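Local structure of endonuclease 2 (Arabidopsis thaliana, 4CXP) at residues I8-A13 against G35-L40; K23-L28 against E113-V118; Q127-S132 against W220-V225; V144-R149 against D158-E163. The protein cleaves RNA and single-stranded DNA endonucleolytically, and double-stranded DNA less well, to products with 5'-phosphate ends, using divalent metal ions. All coordinates share one frame; numbering follows the deposited sequence.

From the N terminus, helix 3-15 carries the first half of contact 1, and helix 19-28 follows with the first half of contact 2. Contact 1 closes at 35-40, in the loop after that helix. Contact 2 closes only at helix 111-124, so the two loops cross. They touch, through K26 NZ on G35 O and L40 against L116, joining the first two helices, the loop after them and helix 111-124. Past that helix, contact 3 opens at 127-132 and closes at 220-225, on helix 206-221 and the turn after it. Contact 4, which sets the 143-152 hairpin against helix 153-169, closes a short loop within it. H130 of contact 3 and D158 of contact 4 bind the same zinc.

Contact 1. Residues I8-A13 against G35-L40; sequences IICKIA and GDLSSL
C10 and S38 set the closest backbone approach, their CA atoms 5.0 Å apart, where a turn of helix 3-15 lies against the 3-10 segment 37-39. No hydrogen bond crosses between the two; side chains make the contact. S38 turns its CB onto C10 CB at 3.9 Å, while C10 SG, which forms the disulfide with C41, lies near L37 CG. K11 runs alongside S38, with its CG 3.7 Å from S38 OG in one of its two conformers. That hydroxyl sits between the backbone N and the carbonyl carbon (chi1 78°), a turn that carries it back to its own segment, where it donates to D36 OD1 at 2.7 Å on the syn side of the carboxylate. Were S38 replaced by an alanine, this bond would be gone and the D36 carboxylate would probably be freer to rotate, left on that oxygen with the weak bond from the backbone N. The other oxygen, D36 OD2, takes a water at 3.1 Å that accepts from K11 NZ. Since K11 also forms a salt bridge with E175, the chemistry is split: an apolar seam fixed by a disulfide, and a polar border where opposite charges meet through water.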
# COMPACT_ATOMS: atom_id res chain seq x y z
N ILE A 8 2.16 1.90 9.34
CA ILE A 8 2.63 3.23 9.06
C ILE A 8 1.61 4.01 8.23
O ILE A 8 1.27 5.15 8.54
CB ILE A 8 4.02 3.20 8.37
CG1 ILE A 8 5.10 2.71 9.34
CG2 ILE A 8 4.37 4.54 7.76
CD1 ILE A 8 6.39 2.28 8.69
N ILE A 9 1.14 3.39 7.14
CA ILE A 9 0.19 4.04 6.27
C ILE A 9 -1.08 4.42 7.03
O ILE A 9 -1.58 5.53 6.90
CB ILE A 9 -0.09 3.13 5.05
CG1 ILE A 9 1.14 3.14 4.13
CG2 ILE A 9 -1.35 3.54 4.30
CD1 ILE A 9 1.09 2.14 3.02
N CYS A 10 -1.61 3.48 7.79
CA CYS A 10 -2.84 3.73 8.51
C CYS A 10 -2.67 4.73 9.66
O CYS A 10 -3.60 5.48 9.94
CB CYS A 10 -3.47 2.42 8.97
SG CYS A 10 -4.29 1.58 7.59
N LYS A 11 -1.51 4.75 10.31
CA LYS A 11 -1.25 5.75 11.36
C LYS A 11 -1.19 7.15 10.77
O LYS A 11 -1.79 8.08 11.29
CB LYS A 11 0.05 5.42 12.10
CG LYS A 11 -0.08 4.28 13.09
CD LYS A 11 1.27 3.83 13.61
CE LYS A 11 1.15 2.79 14.70
NZ LYS A 11 0.84 3.42 16.01
N ILE A 12 -0.50 7.29 9.64
CA ILE A 12 -0.46 8.58 8.95
C ILE A 12 -1.89 8.98 8.56
O ILE A 12 -2.34 10.10 8.78
CB ILE A 12 0.47 8.54 7.72
CG1 ILE A 12 1.92 8.40 8.18
CG2 ILE A 12 0.28 9.78 6.87
CD1 ILE A 12 2.88 8.14 7.05
N ALA A 13 -2.62 8.04 7.95
CA ALA A 13 -3.93 8.37 7.46
C ALA A 13 -4.87 8.81 8.57
O ALA A 13 -5.59 9.80 8.43
CB ALA A 13 -4.54 7.20 6.73
N GLY A 35 -10.33 2.09 18.84
CA GLY A 35 -10.32 3.33 18.09
C GLY A 35 -9.22 3.47 17.06
O GLY A 35 -9.16 4.48 16.36
N ASP A 36 -8.33 2.48 16.95
CA ASP A 36 -7.09 2.59 16.17
C ASP A 36 -7.21 1.81 14.86
O ASP A 36 -7.17 0.59 14.85
CB ASP A 36 -5.95 2.06 17.05
CG ASP A 36 -4.59 2.18 16.43
OD1 ASP A 36 -4.46 2.59 15.27
OD2 ASP A 36 -3.61 1.84 17.13
N LEU A 37 -7.32 2.53 13.76
CA LEU A 37 -7.44 1.92 12.45
C LEU A 37 -6.24 1.00 12.17
O LEU A 37 -6.39 -0.08 11.60
CB LEU A 37 -7.55 3.01 11.38
CG LEU A 37 -7.62 2.52 9.93
CD1 LEU A 37 -8.84 1.64 9.66
CD2 LEU A 37 -7.61 3.73 9.01
N SER A 38 -5.05 1.44 12.55
CA SER A 38 -3.84 0.69 12.30
C SER A 38 -3.81 -0.67 12.96
O SER A 38 -3.11 -1.54 12.50
CB SER A 38 -2.60 1.50 12.65
OG SER A 38 -2.35 1.54 14.03
N SER A 39 -4.63 -0.90 13.97
CA SER A 39 -4.67 -2.21 14.61
C SER A 39 -5.31 -3.27 13.72
O SER A 39 -5.15 -4.44 13.98
CB SER A 39 -5.39 -2.15 15.94
OG SER A 39 -6.77 -1.99 15.75
N LEU A 40 -6.01 -2.85 12.66
CA LEU A 40 -6.70 -3.77 11.76
C LEU A 40 -6.29 -3.61 10.29
O LEU A 40 -6.93 -4.13 9.39
CB LEU A 40 -8.20 -3.59 11.88
CG LEU A 40 -8.79 -4.20 13.14
CD1 LEU A 40 -10.22 -3.73 13.31
CD2 LEU A 40 -8.74 -5.73 13.10
O HOH W 1 -1.79 4.24 16.52

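Contact 2. Residues K23-L28 against E113-V118; sequences KAVKEL and EALLFV. With NAG (2-acetamido-2-deoxy-beta-D-glucopyranose), chain C.
L115 carries the apolar contact between residues 23-28 and 113-118, spending one methyl on each of two partners a helical turn apart. Its CD2 meets L28 CB at 3.9 Å, and its CD1 approaches V25 CG2 at 4.2 Å. With CG anti to the backbone N (chi1 175°), the isobutyl group projects from its helix so that its fork spans V25 and L28, crossing the V25 side chain at about a right angle. Helix 233-262 covers the same seam from a third direction, with L258 on L115 and F262 on L28.

The polar interactions lie to the sides of this seam. On the first helix K23 reaches one turn ahead and forms a salt bridge from NZ to E27 OE2 at 2.7 Å, meeting the oxygen on its syn side, 16° out of the carboxylate plane; E27 OE1 is bonded to Y99 OH. Between the helices, L28 O is hydrogen-bonded to T112 OG1, a polar link beside the leucines.

Sugar contact is the third kind. E113, its chain extended beyond CG, accepts a hydrogen bond at OE2 from NAG O6 at 2.7 Å, and its CG lies 3.3 Å from NAG O5. The same OE2 is also bonded to Y51 OH, so two partners hold the carboxylate beside the glycan attached at N110.

Such helix-on-helix packing characterises the largely helical S1/P1 nuclease fold, in which helix 111-124 runs on to the zinc ligands H120 and D124.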
# COMPACT_ATOMS: atom_id res chain seq x y z
N LYS A 23 -15.08 10.60 12.64
CA LYS A 23 -16.28 10.10 13.28
C LYS A 23 -16.74 8.78 12.66
O LYS A 23 -17.02 7.83 13.37
CB LYS A 23 -17.38 11.17 13.22
CG LYS A 23 -18.69 10.76 13.88
CD LYS A 23 -19.62 11.94 14.02
CE LYS A 23 -20.88 11.57 14.77
NZ LYS A 23 -21.83 10.81 13.92
N ALA A 24 -16.80 8.73 11.33
CA ALA A 24 -17.22 7.51 10.65
C ALA A 24 -16.28 6.35 10.94
O ALA A 24 -16.72 5.22 11.17
CB ALA A 24 -17.33 7.75 9.15
N VAL A 25 -14.99 6.62 10.94
CA VAL A 25 -14.02 5.57 11.24
C VAL A 25 -14.20 5.05 12.68
O VAL A 25 -14.20 3.84 12.90
CB VAL A 25 -12.59 6.06 10.96
CG1 VAL A 25 -11.54 5.13 11.57
CG2 VAL A 25 -12.39 6.18 9.46
N LYS A 26 -14.36 5.95 13.65
CA LYS A 26 -14.60 5.52 15.03
C LYS A 26 -15.85 4.63 15.11
O LYS A 26 -15.87 3.63 15.83
CB LYS A 26 -14.68 6.71 15.98
CG LYS A 26 -13.35 7.46 16.20
CD LYS A 26 -12.19 6.67 16.83
CE LYS A 26 -10.96 7.55 17.01
NZ LYS A 26 -9.82 6.90 17.70
N GLU A 27 -16.90 4.99 14.37
CA GLU A 27 -18.16 4.25 14.39
C GLU A 27 -18.04 2.88 13.71
O GLU A 27 -18.67 1.92 14.14
CB GLU A 27 -19.26 5.07 13.73
CG GLU A 27 -19.64 6.30 14.56
CD GLU A 27 -20.47 7.33 13.82
OE1 GLU A 27 -20.60 7.26 12.59
OE2 GLU A 27 -20.98 8.26 14.48
N LEU A 28 -17.27 2.80 12.64
CA LEU A 28 -17.15 1.57 11.86
C LEU A 28 -16.16 0.56 12.44
O LEU A 28 -16.27 -0.64 12.18
CB LEU A 28 -16.78 1.89 10.41
CG LEU A 28 -17.93 2.44 9.58
CD1 LEU A 28 -17.41 3.02 8.27
CD2 LEU A 28 -18.96 1.36 9.32
N GLU A 113 -16.03 -4.14 6.97
CA GLU A 113 -15.16 -4.80 6.00
C GLU A 113 -14.74 -3.83 4.90
O GLU A 113 -13.58 -3.81 4.51
CB GLU A 113 -15.80 -6.04 5.38
CG GLU A 113 -15.97 -7.17 6.38
CD GLU A 113 -16.36 -8.51 5.79
OE1 GLU A 113 -16.71 -8.59 4.58
OE2 GLU A 113 -16.33 -9.51 6.55
N ALA A 114 -15.65 -3.01 4.39
CA ALA A 114 -15.27 -2.10 3.31
C ALA A 114 -14.17 -1.14 3.78
O ALA A 114 -13.23 -0.87 3.03
CB ALA A 114 -16.47 -1.32 2.80
N LEU A 115 -14.29 -0.62 5.00
CA LEU A 115 -13.26 0.27 5.54
C LEU A 115 -11.92 -0.45 5.64
O LEU A 115 -10.88 0.10 5.28
CB LEU A 115 -13.70 0.79 6.92
CG LEU A 115 -12.66 1.63 7.64
CD1 LEU A 115 -12.27 2.90 6.86
CD2 LEU A 115 -13.15 1.97 9.04
N LEU A 116 -11.93 -1.67 6.16
CA LEU A 116 -10.70 -2.41 6.35
C LEU A 116 -10.07 -2.81 5.03
O LEU A 116 -8.84 -2.80 4.89
CB LEU A 116 -10.94 -3.62 7.26
CG LEU A 116 -11.45 -3.30 8.67
CD1 LEU A 116 -11.58 -4.58 9.46
CD2 LEU A 116 -10.56 -2.30 9.40
N PHE A 117 -10.89 -3.15 4.05
CA PHE A 117 -10.39 -3.45 2.72
C PHE A 117 -9.81 -2.20 2.05
O PHE A 117 -8.71 -2.25 1.53
CB PHE A 117 -11.50 -4.04 1.83
CG PHE A 117 -11.76 -5.51 2.01
CD1 PHE A 117 -10.74 -6.45 1.93
CD2 PHE A 117 -13.07 -5.98 2.18
CE1 PHE A 117 -11.00 -7.80 2.01
CE2 PHE A 117 -13.33 -7.33 2.27
CZ PHE A 117 -12.30 -8.25 2.18
N VAL A 118 -10.53 -1.08 2.07
CA VAL A 118 -9.99 0.05 1.37
C VAL A 118 -8.69 0.54 2.05
O VAL A 118 -7.77 0.97 1.35
CB VAL A 118 -11.08 1.11 1.17
CG1 VAL A 118 -11.24 1.97 2.39
CG2 VAL A 118 -10.78 1.92 -0.07
C1 NAG C . -18.79 -7.15 9.51
C2 NAG C . -19.57 -7.94 10.54
C3 NAG C . -18.71 -8.18 11.78
C4 NAG C . -17.39 -8.84 11.40
C5 NAG C . -16.69 -7.97 10.35
C6 NAG C . -15.39 -8.58 9.85
C7 NAG C . -22.06 -7.75 10.54
C8 NAG C . -22.19 -9.10 9.91
N2 NAG C . -20.85 -7.26 10.82
O3 NAG C . -19.43 -8.96 12.72
O4 NAG C . -16.57 -8.88 12.55
O5 NAG C . -17.54 -7.79 9.26
O6 NAG C . -15.63 -9.76 9.12
O7 NAG C . -23.11 -7.13 10.82

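Contact 3. Residues Q127-S132 against W220-V225; sequences QPLHVS and WAYKGV. With ZN (zinc ion), chain F.
L129 and Y222 make the aromatic part of this contact. The leucine methyl CD2 sits over one face of the ring, 3.9 Å from its centroid and 19° off the normal, a CH-pi contact displaced toward the hydroxyl end, where CZ is the nearest carbon.

The aliphatic part joins L129 CG to A221 CB at 3.9 Å, on helix 206-221. With its CG anti to the carbonyl carbon (chi1 -68°), L129 can serve both neighbours, and W157 and H154 of helix 153-169 also touch it.

Polar bonds brace residues 127-132. S132 OG donates to L129 O at 3.0 Å, from above the carbonyl plane, while S132 CB comes up to Y222 OH at 3.4 Å. That phenol is engaged by D136 OD1 and Y133 N. Q127 OE1 accepts from L129 N at 2.8 Å, and Q127 NE2 bonds to D158 OD1, so one amide ties the 3-10 turn to a metal ligand.

Metal coordination is the last kind: H130 NE2 binds zinc at 2.1 Å, with its ND1 hydrogen-bonded to H58 O. Together with H154, D158 and a water, it belongs to one of the three zinc sites of the S1/P1 nuclease.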
# COMPACT_ATOMS: atom_id res chain seq x y z
N GLN A 127 2.69 -0.34 -2.89
CA GLN A 127 3.90 -1.17 -2.85
C GLN A 127 4.27 -1.42 -4.32
O GLN A 127 3.48 -2.01 -5.05
CB GLN A 127 3.58 -2.47 -2.09
CG GLN A 127 4.75 -3.15 -1.38
CD GLN A 127 5.72 -3.87 -2.29
OE1 GLN A 127 6.30 -3.27 -3.20
NE2 GLN A 127 5.92 -5.16 -2.05
N PRO A 128 5.44 -0.94 -4.79
CA PRO A 128 5.75 -1.10 -6.22
C PRO A 128 5.56 -2.51 -6.76
O PRO A 128 5.06 -2.69 -7.87
CB PRO A 128 7.19 -0.61 -6.31
CG PRO A 128 7.28 0.42 -5.21
CD PRO A 128 6.48 -0.19 -4.08
N LEU A 129 6.00 -3.51 -6.00
CA LEU A 129 5.90 -4.89 -6.48
C LEU A 129 4.52 -5.51 -6.33
O LEU A 129 4.34 -6.65 -6.70
CB LEU A 129 7.00 -5.76 -5.91
CG LEU A 129 8.40 -5.42 -6.42
CD1 LEU A 129 9.43 -6.30 -5.75
CD2 LEU A 129 8.52 -5.56 -7.92
N HIS A 130 3.54 -4.75 -5.85
CA HIS A 130 2.13 -5.12 -5.98
C HIS A 130 1.52 -4.66 -7.31
O HIS A 130 0.37 -4.97 -7.56
CB HIS A 130 1.30 -4.61 -4.80
CG HIS A 130 1.40 -5.50 -3.61
ND1 HIS A 130 0.32 -6.11 -3.05
CD2 HIS A 130 2.47 -5.94 -2.90
CE1 HIS A 130 0.71 -6.89 -2.06
NE2 HIS A 130 2.02 -6.80 -1.94
N VAL A 131 2.29 -3.95 -8.14
CA VAL A 131 1.85 -3.56 -9.49
C VAL A 131 3.05 -3.87 -10.38
O VAL A 131 3.89 -2.99 -10.70
CB VAL A 131 1.43 -2.08 -9.61
CG1 VAL A 131 0.89 -1.80 -11.00
CG2 VAL A 131 0.43 -1.72 -8.53
N SER A 132 3.22 -5.16 -10.68
CA SER A 132 4.42 -5.61 -11.34
C SER A 132 4.17 -6.91 -12.08
O SER A 132 3.01 -7.25 -12.40
CB SER A 132 5.58 -5.66 -10.34
OG SER A 132 5.47 -6.73 -9.45
N TRP A 220 13.37 1.12 -9.65
CA TRP A 220 13.91 0.96 -8.32
C TRP A 220 13.90 -0.48 -7.82
O TRP A 220 14.88 -0.94 -7.22
CB TRP A 220 13.15 1.83 -7.32
CG TRP A 220 13.34 3.29 -7.47
CD1 TRP A 220 12.42 4.23 -7.83
CD2 TRP A 220 14.54 4.02 -7.16
NE1 TRP A 220 12.96 5.48 -7.79
CE2 TRP A 220 14.27 5.39 -7.38
CE3 TRP A 220 15.80 3.64 -6.71
CZ2 TRP A 220 15.23 6.38 -7.19
CZ3 TRP A 220 16.76 4.64 -6.50
CH2 TRP A 220 16.47 5.98 -6.73
N ALA A 221 12.81 -1.21 -7.98
CA ALA A 221 12.72 -2.53 -7.35
C ALA A 221 13.49 -3.58 -8.13
O ALA A 221 14.40 -4.22 -7.61
CB ALA A 221 11.26 -2.93 -7.12
N TYR A 222 13.09 -3.79 -9.38
CA TYR A 222 13.74 -4.76 -10.23
C TYR A 222 15.12 -4.31 -10.69
O TYR A 222 15.97 -5.14 -11.02
CB TYR A 222 12.90 -4.99 -11.48
CG TYR A 222 11.58 -5.72 -11.33
CD1 TYR A 222 11.50 -6.94 -10.69
CD2 TYR A 222 10.44 -5.23 -11.93
CE1 TYR A 222 10.31 -7.64 -10.63
CE2 TYR A 222 9.25 -5.92 -11.89
CZ TYR A 222 9.18 -7.13 -11.23
OH TYR A 222 7.99 -7.82 -11.24
N LYS A 223 15.35 -3.00 -10.76
CA LYS A 223 16.54 -2.43 -11.35
C LYS A 223 17.78 -2.94 -10.66
O LYS A 223 17.92 -2.78 -9.45
CB LYS A 223 16.49 -0.92 -11.25
CG LYS A 223 17.71 -0.19 -11.78
CD LYS A 223 18.00 -0.48 -13.22
CE LYS A 223 16.96 0.13 -14.12
NZ LYS A 223 17.42 0.14 -15.54
N GLY A 224 18.70 -3.51 -11.43
CA GLY A 224 19.97 -3.98 -10.90
C GLY A 224 19.94 -5.34 -10.25
O GLY A 224 20.98 -5.84 -9.89
N VAL A 225 18.76 -5.97 -10.14
CA VAL A 225 18.64 -7.19 -9.35
C VAL A 225 18.59 -8.40 -10.27
O VAL A 225 17.81 -8.44 -11.21
CB VAL A 225 17.38 -7.16 -8.47
CG1 VAL A 225 17.28 -8.44 -7.66
CG2 VAL A 225 17.37 -5.95 -7.56
ZN ZN F . 3.11 -8.23 -0.80
O HOH W 2 2.30 -10.14 -1.03

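Contact 4. Residues V144-R149 against D158-E163; sequences VHWYTR and DSNIIE. With ZN (zinc ion), chain F; SO4 (sulfate ion), chain J.
A beta hairpin with a two-residue turn, joining strand 143-146 to 149-152, leans with W146 on N160 and I161 of helix 153-169. The indole lies over the side of that helix: N160 CB stands 3.5 Å from the centroid of the five-membered ring, 9° off its normal, a CH-pi contact over the face. The N160 amide is tilted 40° from the ring plane. At the far end of the indole, CH2 meets I161 CG1 at 3.7 Å, the two side chains crossing at about a right angle. CG of W146 is anti to the backbone N (chi1 -177°), which extends the indole from the strand toward the helix, and its NE1 is hydrogen-bonded to T164 OG1. Y147 CD1 covers the opposite face, 3.6 Å above the plane. A leucine in place of W146 would probably open a gap over N160 and leave T164 without its indole partner.

The turn is type II', closed by W146 N to R149 O at 2.8 Å and R149 N to W146 O at 3.1 Å. Beyond it, R149 NH1 donates at 2.8 Å to O2 of a sulfate, probably from the crystallisation liquor, at the edge of the guanidinium, and K150 N holds the same ion. Two residues before N160, D158 grips the zinc with both oxygens, OD2 nearer at 2.2 Å, beside H130 and H154.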
# COMPACT_ATOMS: atom_id res chain seq x y z
N VAL A 144 16.98 -14.00 -3.87
CA VAL A 144 18.21 -13.27 -3.62
C VAL A 144 18.58 -13.47 -2.16
O VAL A 144 18.03 -14.34 -1.48
CB VAL A 144 18.06 -11.77 -4.01
CG1 VAL A 144 17.83 -11.64 -5.50
CG2 VAL A 144 16.94 -11.08 -3.24
N HIS A 145 19.54 -12.70 -1.67
CA HIS A 145 19.81 -12.61 -0.25
C HIS A 145 19.59 -11.17 0.18
O HIS A 145 19.94 -10.23 -0.54
CB HIS A 145 21.25 -13.02 0.09
CG HIS A 145 21.46 -14.52 0.22
ND1 HIS A 145 21.43 -15.37 -0.87
CD2 HIS A 145 21.67 -15.31 1.30
CE1 HIS A 145 21.64 -16.61 -0.47
NE2 HIS A 145 21.78 -16.61 0.84
N TRP A 146 18.97 -11.00 1.35
CA TRP A 146 18.90 -9.72 2.05
C TRP A 146 19.96 -9.78 3.13
O TRP A 146 19.84 -10.56 4.09
CB TRP A 146 17.51 -9.50 2.65
CG TRP A 146 17.39 -8.16 3.32
CD1 TRP A 146 17.26 -7.91 4.64
CD2 TRP A 146 17.41 -6.89 2.67
NE1 TRP A 146 17.19 -6.56 4.86
CE2 TRP A 146 17.29 -5.91 3.66
CE3 TRP A 146 17.56 -6.48 1.33
CZ2 TRP A 146 17.28 -4.57 3.37
CZ3 TRP A 146 17.54 -5.14 1.05
CH2 TRP A 146 17.41 -4.20 2.06
N TYR A 147 21.05 -9.06 2.94
CA TYR A 147 22.25 -9.24 3.76
C TYR A 147 22.60 -10.73 3.74
O TYR A 147 22.78 -11.27 2.65
CB TYR A 147 22.10 -8.59 5.14
CG TYR A 147 22.00 -7.07 5.04
CD1 TYR A 147 20.78 -6.44 4.81
CD2 TYR A 147 23.11 -6.27 5.15
CE1 TYR A 147 20.69 -5.06 4.69
CE2 TYR A 147 23.03 -4.90 5.05
CZ TYR A 147 21.81 -4.29 4.82
OH TYR A 147 21.68 -2.93 4.71
N THR A 148 22.67 -11.40 4.88
CA THR A 148 23.14 -12.79 4.89
C THR A 148 22.04 -13.83 4.72
O THR A 148 22.36 -15.02 4.69
CB THR A 148 23.89 -13.13 6.17
OG1 THR A 148 22.95 -13.23 7.24
CG2 THR A 148 24.97 -12.13 6.48
N ARG A 149 20.78 -13.43 4.60
CA ARG A 149 19.67 -14.38 4.63
C ARG A 149 18.95 -14.47 3.31
O ARG A 149 18.79 -13.48 2.60
CB ARG A 149 18.68 -13.98 5.70
CG ARG A 149 19.25 -13.95 7.10
CD ARG A 149 19.70 -15.33 7.55
NE ARG A 149 20.23 -15.26 8.88
CZ ARG A 149 20.71 -16.31 9.55
NH1 ARG A 149 20.71 -17.52 9.01
NH2 ARG A 149 21.19 -16.13 10.79
N ASP A 158 8.00 -5.82 0.70
CA ASP A 158 6.92 -5.84 1.68
C ASP A 158 7.44 -5.55 3.09
O ASP A 158 6.75 -4.87 3.86
CB ASP A 158 6.24 -7.22 1.75
CG ASP A 158 5.11 -7.43 0.75
OD1 ASP A 158 4.62 -6.47 0.12
OD2 ASP A 158 4.68 -8.61 0.65
N SER A 159 8.60 -6.12 3.42
CA SER A 159 9.03 -6.24 4.80
C SER A 159 10.49 -5.92 5.08
O SER A 159 10.79 -5.22 6.04
CB SER A 159 8.74 -7.67 5.30
OG SER A 159 7.36 -7.91 5.35
N ASN A 160 11.44 -6.49 4.34
CA ASN A 160 12.83 -6.43 4.83
C ASN A 160 13.40 -5.03 4.88
O ASN A 160 14.08 -4.69 5.86
CB ASN A 160 13.80 -7.31 4.05
CG ASN A 160 13.45 -8.77 4.13
OD1 ASN A 160 13.84 -9.49 5.08
ND2 ASN A 160 12.75 -9.23 3.17
N ILE A 161 13.17 -4.21 3.86
CA ILE A 161 13.70 -2.85 3.89
C ILE A 161 13.17 -2.12 5.14
O ILE A 161 13.93 -1.51 5.89
CB ILE A 161 13.37 -2.06 2.61
CG1 ILE A 161 14.08 -2.68 1.40
CG2 ILE A 161 13.75 -0.61 2.79
CD1 ILE A 161 13.55 -2.17 0.08
N ILE A 162 11.85 -2.17 5.34
CA ILE A 162 11.25 -1.46 6.46
C ILE A 162 11.77 -1.99 7.80
O ILE A 162 12.10 -1.22 8.69
CB ILE A 162 9.72 -1.52 6.38
CG1 ILE A 162 9.22 -0.74 5.16
CG2 ILE A 162 9.09 -0.96 7.65
CD1 ILE A 162 7.77 -1.02 4.83
N GLU A 163 11.82 -3.31 7.94
CA GLU A 163 12.27 -3.91 9.19
C GLU A 163 13.71 -3.55 9.50
O GLU A 163 14.06 -3.30 10.66
CB GLU A 163 12.13 -5.43 9.13
CG GLU A 163 10.72 -5.96 9.22
CD GLU A 163 10.63 -7.45 8.82
OE1 GLU A 163 11.61 -8.02 8.27
OE2 GLU A 163 9.56 -8.04 8.99
ZN ZN F . 3.11 -8.23 -0.80
S SO4 J . 18.92 -18.68 5.50
O1 SO4 J . 18.82 -20.01 4.88
O2 SO4 J . 19.76 -18.75 6.68
O3 SO4 J . 17.59 -18.18 5.88
O4 SO4 J . 19.49 -17.75 4.53
O HOH W 2 2.30 -10.14 -1.03